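Local coordinates for protein signal recognition particle receptor FtsY (PDB 5L3S) that serves as the archaeal docking receptor for the signal recognition particle, joining a helical bundle to a nucleotide-binding domain of the P-loop family, at residues 18-21 / 22-26; 81-84 / 85-88; 121-124 / 125-129; 199-202 / 203-206; 226-229 / 230-233. All blocks are in the same frame, centred on the assembly; numbering follows the deposited sequence.

Contact 1 (18-21 / 22-26); sequences IKED and DLNDV
Asp22 folds back to receive the backbone N-H of Lys19, its OD2 lying 2.7 Å from Lys19 N in a nearly straight bond of 165°. The carboxylate is met on its anti side, 18° out of plane. Asp22 CG stands beside the backbone N of Asp22, anti to the carbonyl carbon (chi1 -63°), which turns the carboxylate back along the chain. In the reverse direction Asp22 N donates to Lys19 O at 3.0 Å, from above the carbonyl plane, so main chain and side chain together close the turn that leads into the helix. The Lys19 side chain runs alongside Asp22, but its NZ stays 6.3 Å from Asp22 OD2, too far for a salt bridge.

Next, Leu23 N donates to Glu20 O at 2.8 Å, while Leu23 CD2 meets Ile18 CG2 at 3.7 Å, the two apolar side chains crossing at about a right angle. Asn24 N adds only a weak bond to the same Glu20 O. Asn24 OD1 comes to 3.9 Å from Glu20 CG, and the carboxylate and amide planes are steeply inclined. At Asp25, a water bridges its N to Asp21 O where the helical bonding is interrupted.

Leu23 and Val26 face helix 66-85, touching Val70 there; Glu20 pairs with Lys52 of helix 41-55, and Ile18 bonds through its backbone to Gly57 and Lys58.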
loop_
_atom_site.group_PDB
_atom_site.type_symbol
_atom_site.label_atom_id
_atom_site.label_comp_id
_atom_site.label_asym_id
_atom_site.label_seq_id
_atom_site.Cartn_x
_atom_site.Cartn_y
_atom_site.Cartn_z
ATOM N N ILE B 18 17.681 30.118 -23.108
ATOM C CA ILE B 18 16.636 29.783 -22.148
ATOM C C ILE B 18 16.804 30.561 -20.849
ATOM O O ILE B 18 17.874 30.550 -20.241
ATOM C CB ILE B 18 16.611 28.286 -21.837
ATOM C CG1 ILE B 18 16.329 27.481 -23.105
ATOM C CG2 ILE B 18 15.571 27.988 -20.762
ATOM C CD1 ILE B 18 16.377 25.978 -22.876
ATOM N N LYS B 19 15.735 31.239 -20.441
ATOM C CA LYS B 19 15.710 31.970 -19.182
ATOM C C LYS B 19 14.690 31.307 -18.272
ATOM O O LYS B 19 13.854 30.541 -18.747
ATOM C CB LYS B 19 15.300 33.422 -19.412
ATOM C CG LYS B 19 16.095 34.139 -20.490
ATOM C CD LYS B 19 17.566 34.176 -20.141
ATOM C CE LYS B 19 18.376 34.846 -21.259
ATOM N NZ LYS B 19 17.916 36.232 -21.496
ATOM N N GLU B 20 14.746 31.622 -16.980
ATOM C CA GLU B 20 13.834 31.004 -16.011
ATOM C C GLU B 20 12.373 31.198 -16.392
ATOM O O GLU B 20 11.586 30.258 -16.334
ATOM C CB GLU B 20 14.087 31.502 -14.587
ATOM C CG GLU B 20 13.323 30.679 -13.543
ATOM C CD GLU B 20 13.580 31.116 -12.114
ATOM O OE1 GLU B 20 14.203 32.180 -11.912
ATOM O OE2 GLU B 20 13.153 30.387 -11.191
ATOM N N ASP B 21 12.043 32.413 -16.815
ATOM C CA ASP B 21 10.696 32.783 -17.240
ATOM C C ASP B 21 10.151 31.892 -18.359
ATOM O O ASP B 21 8.943 31.671 -18.450
ATOM C CB ASP B 21 10.686 34.253 -17.676
ATOM C CG ASP B 21 9.347 34.692 -18.230
ATOM O OD1 ASP B 21 9.244 34.884 -19.462
ATOM O OD2 ASP B 21 8.399 34.847 -17.435
ATOM N N ASP B 22 11.042 31.380 -19.204
ATOM C CA ASP B 22 10.648 30.456 -20.263
ATOM C C ASP B 22 10.172 29.114 -19.691
ATOM O O ASP B 22 9.406 28.398 -20.335
ATOM C CB ASP B 22 11.819 30.193 -21.210
ATOM C CG ASP B 22 12.289 31.449 -21.935
ATOM O OD1 ASP B 22 11.434 32.178 -22.477
ATOM O OD2 ASP B 22 13.513 31.702 -21.963
ATOM N N LEU B 23 10.637 28.780 -18.490
ATOM C CA LEU B 23 10.473 27.425 -17.941
ATOM C C LEU B 23 9.318 27.268 -16.957
ATOM O O LEU B 23 8.874 26.149 -16.682
ATOM C CB LEU B 23 11.762 26.989 -17.241
ATOM C CG LEU B 23 13.039 26.917 -18.070
ATOM C CD1 LEU B 23 14.190 26.393 -17.237
ATOM C CD2 LEU B 23 12.834 26.047 -19.287
ATOM N N ASN B 24 8.840 28.383 -16.420
ATOM C CA ASN B 24 7.877 28.353 -15.322
ATOM C C ASN B 24 6.608 27.527 -15.543
ATOM O O ASN B 24 6.280 26.665 -14.728
ATOM C CB ASN B 24 7.525 29.776 -14.884
ATOM C CG ASN B 24 8.680 30.459 -14.176
ATOM O OD1 ASN B 24 9.557 29.794 -13.616
ATOM N ND2 ASN B 24 8.683 31.786 -14.186
ATOM N N ASP B 25 5.894 27.794 -16.631
ATOM C CA ASP B 25 4.654 27.076 -16.912
ATOM C C ASP B 25 4.854 25.576 -17.069
ATOM O O ASP B 25 4.091 24.780 -16.522
ATOM C CB ASP B 25 3.979 27.624 -18.167
ATOM C CG ASP B 25 3.365 28.980 -17.945
ATOM O OD1 ASP B 25 3.167 29.346 -16.767
ATOM O OD2 ASP B 25 3.077 29.673 -18.942
ATOM N N VAL B 26 5.866 25.182 -17.831
ATOM C CA VAL B 26 6.069 23.762 -18.081
ATOM C C VAL B 26 6.594 23.032 -16.840
ATOM O O VAL B 26 6.268 21.860 -16.613
ATOM C CB VAL B 26 6.971 23.513 -19.319
ATOM C CG1 VAL B 26 8.376 24.043 -19.086
ATOM C CG2 VAL B 26 6.996 22.030 -19.665
HETATM O O HOH W 1 6.633 30.039 -18.433
#

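Contact 2 (81-84 / 85-88); sequences ILTK and NQKT
Asn85 turns its amide back onto the carbonyl of Ile81, one helical turn earlier, with ND2 3.0 Å from Ile81 O. The bond is firm and straight: the N-H points at the oxygen with an angle of 161°, the donor lies almost along the line of the Ile81 C=O, and that oxygen sits close to the plane of the Asn85 amide. This side is the tight part. Asn85 is buried, as is Leu82, and both lean on Ala263 of helix 258-266, where Ile81 also packs; Leu82 reaches further, to Phe290 of helix 287-295.

The backbone just beyond is held more slackly. Leu82 O receives two weak bonds, from Asn85 N at 3.2 Å and from Gln86 N at 3.4 Å, and Gln86 N has a second weak acceptor in Thr83 O.

Towards solvent the side chains merely brush each other, though Thr83 and Gln86 also touch Pro287. Gln86 extends past CG, whose position anti to the carbonyl carbon (chi1 -80°) carries the chain back beside Thr83, and its OE1 comes to 4.0 Å from Thr83 CG2. The Thr83 hydroxyl, OG1, bonds instead to Thr79 O within the helix. Lys84 extends, fully stretched, on the exposed side.

On Ile81 O the Asn85 side chain takes the place its own backbone N-H would fill in a continuing helix, ending helix 66-85 before the loop to helix 90-96.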
loop_
_atom_site.group_PDB
_atom_site.type_symbol
_atom_site.label_atom_id
_atom_site.label_comp_id
_atom_site.label_asym_id
_atom_site.label_seq_id
_atom_site.Cartn_x
_atom_site.Cartn_y
_atom_site.Cartn_z
ATOM N N ILE B 81 19.090 8.388 -14.605
ATOM C CA ILE B 81 19.091 8.123 -13.165
ATOM C C ILE B 81 18.784 6.654 -12.870
ATOM O O ILE B 81 19.385 6.048 -11.983
ATOM C CB ILE B 81 18.068 9.001 -12.419
ATOM C CG1 ILE B 81 18.513 10.461 -12.418
ATOM C CG2 ILE B 81 17.914 8.542 -10.992
ATOM C CD1 ILE B 81 19.787 10.707 -11.635
ATOM N N LEU B 82 17.849 6.092 -13.627
ATOM C CA LEU B 82 17.449 4.702 -13.464
ATOM C C LEU B 82 18.440 3.724 -14.101
ATOM O O LEU B 82 18.740 2.674 -13.533
ATOM C CB LEU B 82 16.059 4.499 -14.052
ATOM C CG LEU B 82 14.960 5.295 -13.343
ATOM C CD1 LEU B 82 13.702 5.298 -14.178
ATOM C CD2 LEU B 82 14.673 4.702 -11.957
ATOM N N THR B 83 18.940 4.067 -15.284
ATOM C CA THR B 83 19.884 3.209 -16.005
ATOM C C THR B 83 21.200 3.035 -15.241
ATOM O O THR B 83 21.776 1.947 -15.217
ATOM C CB THR B 83 20.142 3.741 -17.428
ATOM O OG1 THR B 83 18.907 3.755 -18.155
ATOM C CG2 THR B 83 21.151 2.866 -18.181
ATOM N N LYS B 84 21.650 4.102 -14.589
ATOM C CA LYS B 84 22.892 4.069 -13.817
ATOM C C LYS B 84 22.786 3.182 -12.572
ATOM O O LYS B 84 23.783 2.620 -12.110
ATOM C CB LYS B 84 23.299 5.490 -13.419
ATOM C CG LYS B 84 24.611 5.579 -12.666
ATOM C CD LYS B 84 24.899 6.999 -12.195
ATOM C CE LYS B 84 26.214 7.057 -11.430
ATOM N NZ LYS B 84 26.505 8.421 -10.910
ATOM N N ASN B 85 21.577 3.045 -12.036
ATOM C CA ASN B 85 21.359 2.239 -10.829
ATOM C C ASN B 85 21.135 0.745 -11.056
ATOM O O ASN B 85 21.160 -0.043 -10.106
ATOM C CB ASN B 85 20.217 2.815 -9.994
ATOM C CG ASN B 85 20.698 3.859 -9.028
ATOM O OD1 ASN B 85 21.348 3.535 -8.036
ATOM N ND2 ASN B 85 20.414 5.125 -9.322
ATOM N N GLN B 86 20.907 0.366 -12.307
ATOM C CA GLN B 86 20.736 -1.037 -12.674
ATOM C C GLN B 86 21.956 -1.876 -12.306
ATOM O O GLN B 86 23.098 -1.434 -12.448
ATOM C CB GLN B 86 20.487 -1.164 -14.178
ATOM C CG GLN B 86 19.069 -0.873 -14.611
ATOM C CD GLN B 86 18.866 -1.119 -16.090
ATOM O OE1 GLN B 86 19.646 -0.652 -16.922
ATOM N NE2 GLN B 86 17.821 -1.868 -16.428
ATOM N N LYS B 87 21.697 -3.094 -11.849
ATOM C CA LYS B 87 22.746 -4.051 -11.519
ATOM C C LYS B 87 22.617 -5.250 -12.445
ATOM O O LYS B 87 21.725 -5.293 -13.297
ATOM C CB LYS B 87 22.599 -4.524 -10.072
ATOM C CG LYS B 87 22.613 -3.412 -9.036
ATOM C CD LYS B 87 23.946 -2.684 -9.013
ATOM C CE LYS B 87 24.179 -2.021 -7.662
ATOM N NZ LYS B 87 22.976 -1.281 -7.182
ATOM N N THR B 88 23.490 -6.232 -12.258
ATOM C CA THR B 88 23.420 -7.475 -13.018
ATOM C C THR B 88 22.072 -8.162 -12.814
ATOM O O THR B 88 21.512 -8.143 -11.715
ATOM C CB THR B 88 24.549 -8.443 -12.609
ATOM O OG1 THR B 88 25.810 -7.772 -12.717
ATOM C CG2 THR B 88 24.562 -9.671 -13.509
#

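Contact 3 (121-124 / 125-129); sequences VVNM and LKKNN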
loop_
_atom_site.group_PDB
_atom_site.type_symbol
_atom_site.label_atom_id
_atom_site.label_comp_id
_atom_site.label_asym_id
_atom_site.label_seq_id
_atom_site.Cartn_x
_atom_site.Cartn_y
_atom_site.Cartn_z
ATOM N N VAL B 121 8.524 -15.604 -7.973
ATOM C CA VAL B 121 9.960 -15.776 -8.138
ATOM C C VAL B 121 10.290 -17.253 -8.324
ATOM O O VAL B 121 11.086 -17.618 -9.190
ATOM C CB VAL B 121 10.756 -15.149 -6.966
ATOM C CG1 VAL B 121 12.248 -15.503 -7.076
ATOM C CG2 VAL B 121 10.593 -13.622 -6.971
ATOM N N VAL B 122 9.673 -18.117 -7.528
ATOM C CA VAL B 122 9.796 -19.557 -7.777
ATOM C C VAL B 122 9.418 -19.919 -9.212
ATOM O O VAL B 122 10.134 -20.664 -9.886
ATOM C CB VAL B 122 8.892 -20.383 -6.828
ATOM C CG1 VAL B 122 8.892 -21.866 -7.252
ATOM C CG2 VAL B 122 9.364 -20.232 -5.401
ATOM N N ASN B 123 8.276 -19.407 -9.673
ATOM C CA ASN B 123 7.850 -19.674 -11.046
ATOM C C ASN B 123 8.880 -19.218 -12.080
ATOM O O ASN B 123 9.157 -19.927 -13.046
ATOM C CB ASN B 123 6.503 -19.032 -11.350
ATOM C CG ASN B 123 5.986 -19.409 -12.710
ATOM O OD1 ASN B 123 5.612 -20.551 -12.942
ATOM N ND2 ASN B 123 5.967 -18.448 -13.628
ATOM N N MET B 124 9.468 -18.051 -11.860
ATOM C CA MET B 124 10.444 -17.526 -12.806
ATOM C C MET B 124 11.692 -18.409 -12.768
ATOM O O MET B 124 12.239 -18.754 -13.809
ATOM C CB MET B 124 10.789 -16.068 -12.489
ATOM C CG MET B 124 11.888 -15.484 -13.389
ATOM S SD MET B 124 12.296 -13.815 -12.859
ATOM C CE MET B 124 12.662 -14.068 -11.125
ATOM N N LEU B 125 12.113 -18.807 -11.568
ATOM C CA LEU B 125 13.303 -19.659 -11.413
ATOM C C LEU B 125 13.121 -21.034 -12.068
ATOM O O LEU B 125 14.045 -21.556 -12.722
ATOM C CB LEU B 125 13.689 -19.796 -9.929
ATOM C CG LEU B 125 14.159 -18.507 -9.232
ATOM C CD1 LEU B 125 14.270 -18.669 -7.708
ATOM C CD2 LEU B 125 15.484 -18.024 -9.801
ATOM N N LYS B 126 11.935 -21.616 -11.901
ATOM C CA LYS B 126 11.614 -22.883 -12.550
ATOM C C LYS B 126 11.732 -22.794 -14.064
ATOM O O LYS B 126 12.263 -23.710 -14.700
ATOM C CB LYS B 126 10.212 -23.374 -12.188
ATOM C CG LYS B 126 10.064 -23.917 -10.792
ATOM C CD LYS B 126 9.021 -25.026 -10.763
ATOM C CE LYS B 126 7.638 -24.515 -11.142
ATOM N NZ LYS B 126 6.694 -25.644 -11.395
ATOM N N LYS B 127 11.246 -21.696 -14.640
ATOM C CA LYS B 127 11.338 -21.477 -16.090
ATOM C C LYS B 127 12.790 -21.308 -16.541
ATOM O O LYS B 127 13.119 -21.519 -17.713
ATOM C CB LYS B 127 10.545 -20.230 -16.500
ATOM C CG LYS B 127 9.097 -20.209 -16.042
ATOM C CD LYS B 127 8.185 -21.010 -16.953
ATOM C CE LYS B 127 6.785 -21.116 -16.364
ATOM N NZ LYS B 127 5.847 -21.825 -17.281
ATOM N N ASN B 128 13.654 -20.896 -15.617
ATOM C CA ASN B 128 15.073 -20.737 -15.923
ATOM C C ASN B 128 15.883 -21.966 -15.516
ATOM O O ASN B 128 17.111 -21.919 -15.457
ATOM C CB ASN B 128 15.631 -19.482 -15.252
ATOM C CG ASN B 128 15.272 -18.216 -16.003
ATOM O OD1 ASN B 128 15.994 -17.796 -16.917
ATOM N ND2 ASN B 128 14.145 -17.608 -15.641
ATOM N N ASN B 129 15.176 -23.055 -15.225
ATOM C CA ASN B 129 15.788 -24.331 -14.842
ATOM C C ASN B 129 16.648 -24.297 -13.577
ATOM O O ASN B 129 17.657 -24.995 -13.482
ATOM C CB ASN B 129 16.571 -24.924 -16.018
ATOM C CG ASN B 129 15.693 -25.159 -17.229
ATOM O OD1 ASN B 129 14.768 -25.973 -17.189
ATOM N ND2 ASN B 129 15.972 -24.444 -18.315
#
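Lys127 lies back over the turn that holds Asn123. Its CB begins 3.5 Å from Met124 O, and CG then presses to 3.0 Å from Asn123 O, the carbonyl that also accepts Lys127 N at 3.2 Å. CG is anti to the carbonyl carbon of its own residue (chi1 -53°), and a bend at chi2 (-82°) takes the chain past that oxygen: CD has already drawn off from Asn123 O, and CE comes up to the Asn123 amide, 3.7 Å from OD1 and slightly farther from ND2. The two side chains run at a slant to one another, with CE, the carbon that bears the amino group, set against the amide.

This is the last turn of helix 114-127 in the P-loop domain, and it closes with a Schellman motif. Asn129, with positive phi, is the C' residue; its N bonds to Lys126 O, and Leu130 N bonds to Leu125 O.

Asn128 takes part in the ending through its side chain. ND2 donates to Met124 O at 2.9 Å, with an angle of 166°, approaching from above the carbonyl plane, whereas Asn128 N reaches the same oxygen only weakly. Its ND2 also lies 3.8 Å from Met124 CG. On the buried side Leu125 runs alongside Val121, CD1 to CG1 at 3.8 Å, and both side chains pack on strand 186-191, while Lys126 NZ bonds to Leu155 O.

Contact 4 (199-202 / 203-206); sequences SDLV and EELK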
loop_
_atom_site.group_PDB
_atom_site.type_symbol
_atom_site.label_atom_id
_atom_site.label_comp_id
_atom_site.label_asym_id
_atom_site.label_seq_id
_atom_site.Cartn_x
_atom_site.Cartn_y
_atom_site.Cartn_z
ATOM N N SER B 199 11.047 -1.832 16.627
ATOM C CA SER B 199 12.391 -2.256 17.020
ATOM C C SER B 199 12.517 -3.754 17.301
ATOM O O SER B 199 13.499 -4.376 16.906
ATOM C CB SER B 199 12.881 -1.463 18.231
ATOM O OG SER B 199 13.313 -0.173 17.836
ATOM N N ASP B 200 11.527 -4.323 17.980
ATOM C CA ASP B 200 11.560 -5.739 18.334
ATOM C C ASP B 200 11.518 -6.612 17.089
ATOM O O ASP B 200 12.284 -7.564 16.974
ATOM C CB ASP B 200 10.389 -6.104 19.251
ATOM C CG ASP B 200 10.540 -5.543 20.656
ATOM O OD1 ASP B 200 11.679 -5.215 21.058
ATOM O OD2 ASP B 200 9.511 -5.446 21.364
ATOM N N LEU B 201 10.627 -6.291 16.151
ATOM C CA LEU B 201 10.517 -7.091 14.932
ATOM C C LEU B 201 11.679 -6.858 13.961
ATOM O O LEU B 201 12.083 -7.779 13.242
ATOM C CB LEU B 201 9.166 -6.883 14.236
ATOM C CG LEU B 201 7.926 -7.471 14.930
ATOM C CD1 LEU B 201 6.740 -7.459 13.981
ATOM C CD2 LEU B 201 8.163 -8.903 15.496
ATOM N N VAL B 202 12.218 -5.639 13.944
ATOM C CA VAL B 202 13.433 -5.367 13.176
ATOM C C VAL B 202 14.579 -6.219 13.721
ATOM O O VAL B 202 15.364 -6.795 12.958
ATOM C CB VAL B 202 13.824 -3.865 13.198
ATOM C CG1 VAL B 202 15.273 -3.681 12.782
ATOM C CG2 VAL B 202 12.903 -3.067 12.294
ATOM N N GLU B 203 14.665 -6.318 15.045
ATOM C CA GLU B 203 15.649 -7.208 15.659
ATOM C C GLU B 203 15.401 -8.678 15.279
ATOM O O GLU B 203 16.350 -9.410 14.987
ATOM C CB GLU B 203 15.688 -7.020 17.179
ATOM C CG GLU B 203 16.627 -7.975 17.909
ATOM C CD GLU B 203 18.060 -7.908 17.396
ATOM O OE1 GLU B 203 18.508 -6.813 16.987
ATOM O OE2 GLU B 203 18.740 -8.956 17.406
ATOM N N GLU B 204 14.140 -9.109 15.263
ATOM C CA GLU B 204 13.831 -10.481 14.827
ATOM C C GLU B 204 14.342 -10.756 13.410
ATOM O O GLU B 204 14.855 -11.836 13.113
ATOM C CB GLU B 204 12.332 -10.793 14.927
ATOM C CG GLU B 204 11.870 -11.012 16.359
ATOM C CD GLU B 204 10.457 -11.573 16.466
ATOM O OE1 GLU B 204 9.994 -12.258 15.524
ATOM O OE2 GLU B 204 9.810 -11.329 17.507
ATOM N N LEU B 205 14.204 -9.769 12.535
ATOM C CA LEU B 205 14.668 -9.912 11.164
ATOM C C LEU B 205 16.186 -9.986 11.095
ATOM O O LEU B 205 16.727 -10.835 10.406
ATOM C CB LEU B 205 14.156 -8.753 10.306
ATOM C CG LEU B 205 14.606 -8.710 8.850
ATOM C CD1 LEU B 205 14.167 -9.965 8.118
ATOM C CD2 LEU B 205 13.991 -7.477 8.200
ATOM N N LYS B 206 16.862 -9.092 11.816
ATOM C CA LYS B 206 18.320 -9.059 11.862
ATOM C C LYS B 206 18.882 -10.367 12.395
ATOM O O LYS B 206 19.969 -10.798 12.020
ATOM C CB LYS B 206 18.805 -7.882 12.714
ATOM C CG LYS B 206 18.478 -6.519 12.111
ATOM C CD LYS B 206 18.832 -5.391 13.061
ATOM C CE LYS B 206 20.326 -5.277 13.251
ATOM N NZ LYS B 206 20.655 -4.358 14.374
#
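This is a contact between successive turns at the start of helix 199-212, where Ser199 to Val202 meet Glu203 to Lys206 in the P-loop domain. Four regular backbone bonds carry it, running from Glu203 N to Ser199 O at 2.9 Å through to Lys206 N on Val202 O at 3.0 Å.

Side chains add two pairings. Leu201 and Glu204 lie side by side and point the same way. The methyl CD2 of Leu201 lies over the flat face of the Glu204 carboxylate, 3.6 Å from OE2, a meeting of carbon with a charged group. Lys206 sets its CG beside its own N, anti to the carbonyl carbon (chi1 -66°), which brings that carbon to 3.2 Å from Val202 O. Its CD then slants past Val202 CG1 at 4.0 Å. Glu203 bends at chi2 (56°) and heads away from Ser199 to Val202, its OE2 forming a salt bridge with Arg210, two turns further along the helix.

Arg194, in the preceding loop, bonds through NH1 to Leu201 O and packs on Glu204 and Leu205. Leu205 faces the sheet, touching Ile105 and Phe107 of strand 102-107, while Leu201 rests on an acidic side chain of the other protein chain.

Contact 5 (226-229 / 230-233); sequences GSDA and LEQA
Asp228 O receives Gln232 N at 2.8 Å, the shortest bond of the contact, and the same two residues are joined a second time through their side chains. Gln232 NE2 donates to Asp228 OD2 at 3.1 Å in an almost linear bond of 174°. The oxygen lies in the plane of the glutamine amide, yet the carboxylate is approached on its anti side, 30° out of its own plane; the two flat groups are turned steeply against each other. Asp228 CG, anti to the backbone N (chi1 -159°), swings forward along the helix to meet the amide, and Gln232 CG lies 3.2 Å from Asp228 O.

Asp228 OD1 is held by a polar side chain of the other protein chain and stands 3.8 Å from Glu231 CB. The Glu231 carboxylate turns away instead to His235.

At the start of the helix Ala229 N bonds to Gly226 O, but Ser227 O takes only weak bonds from Leu230 N and Glu231 N, and a water spans Gly226 O and, weakly, Leu230 N. Ala229 O then accepts Ala233 N at 3.0 Å, and both methyl groups pack on helix 258-266.

With one oxygen bonded within the helix and the other across the interface, the Asp228 carboxylate is fixed in rotation; such partners would be expected to favour its ionised form, and they tie the first turn of helix 228-239 to the interface with the other protein.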
loop_
_atom_site.group_PDB
_atom_site.type_symbol
_atom_site.label_atom_id
_atom_site.label_comp_id
_atom_site.label_asym_id
_atom_site.label_seq_id
_atom_site.Cartn_x
_atom_site.Cartn_y
_atom_site.Cartn_z
ATOM N N GLY B 226 1.949 5.925 -1.178
ATOM C CA GLY B 226 2.446 7.257 -1.494
ATOM C C GLY B 226 3.813 7.480 -0.882
ATOM O O GLY B 226 4.666 6.587 -0.909
ATOM N N SER B 227 4.004 8.659 -0.300
ATOM C CA SER B 227 5.296 9.062 0.259
ATOM C C SER B 227 5.868 8.116 1.325
ATOM O O SER B 227 7.078 8.111 1.564
ATOM C CB SER B 227 5.203 10.487 0.827
ATOM O OG SER B 227 4.282 10.542 1.908
ATOM N N ASP B 228 5.020 7.318 1.964
ATOM C CA ASP B 228 5.527 6.417 3.003
ATOM C C ASP B 228 6.407 5.305 2.453
ATOM O O ASP B 228 7.211 4.730 3.186
ATOM C CB ASP B 228 4.414 5.799 3.855
ATOM C CG ASP B 228 4.932 5.292 5.195
ATOM O OD1 ASP B 228 5.454 6.125 5.971
ATOM O OD2 ASP B 228 4.824 4.077 5.478
ATOM N N ALA B 229 6.243 4.979 1.177
ATOM C CA ALA B 229 7.070 3.931 0.574
ATOM C C ALA B 229 8.567 4.306 0.602
ATOM O O ALA B 229 9.436 3.467 0.881
ATOM C CB ALA B 229 6.596 3.629 -0.846
ATOM N N LEU B 230 8.859 5.572 0.322
ATOM C CA LEU B 230 10.226 6.061 0.411
ATOM C C LEU B 230 10.708 6.030 1.861
ATOM O O LEU B 230 11.861 5.700 2.136
ATOM C CB LEU B 230 10.366 7.470 -0.187
ATOM C CG LEU B 230 11.780 8.067 -0.164
ATOM C CD1 LEU B 230 12.771 7.175 -0.938
ATOM C CD2 LEU B 230 11.833 9.523 -0.680
ATOM N N GLU B 231 9.824 6.377 2.787
ATOM C CA GLU B 231 10.174 6.315 4.205
ATOM C C GLU B 231 10.471 4.879 4.656
ATOM O O GLU B 231 11.426 4.644 5.392
ATOM C CB GLU B 231 9.078 6.938 5.075
ATOM C CG GLU B 231 9.443 7.019 6.550
ATOM C CD GLU B 231 10.390 8.167 6.854
ATOM O OE1 GLU B 231 10.727 8.939 5.920
ATOM O OE2 GLU B 231 10.791 8.303 8.033
ATOM N N GLN B 232 9.655 3.927 4.215
ATOM C CA GLN B 232 9.936 2.501 4.448
ATOM C C GLN B 232 11.313 2.098 3.901
ATOM O O GLN B 232 12.114 1.452 4.577
ATOM C CB GLN B 232 8.860 1.620 3.787
ATOM C CG GLN B 232 7.463 1.735 4.389
ATOM C CD GLN B 232 6.412 1.084 3.510
ATOM O OE1 GLN B 232 6.696 0.128 2.778
ATOM N NE2 GLN B 232 5.196 1.605 3.565
ATOM N N ALA B 233 11.576 2.477 2.665
ATOM C CA ALA B 233 12.854 2.168 2.030
ATOM C C ALA B 233 14.052 2.765 2.769
ATOM O O ALA B 233 15.079 2.099 2.898
ATOM C CB ALA B 233 12.838 2.621 0.587
HETATM O O HOH W 2 7.430 7.462 -2.060
#

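The five contacts follow in order along the chain, each a local meeting within or at the end of a helix. Contact 1 opens helix 20-36 of the helical bundle, with its centre about 50 Å from that of contact 3 on the far side of the chain. Contact 2 ends helix 66-85, its centre about 30 Å from that of contact 1 and about 20 Å from that of contact 5. Contacts 3, 4 and 5 share the P-loop domain, where helices 114-127, 199-212 and 228-239 pack against its large sheet. Contacts 4 and 5 approach to about 9 Å between nearest atoms, and both touch the partner protein, which thus meets the P-loop domain, while contact 1 lies at the far end of the bundle.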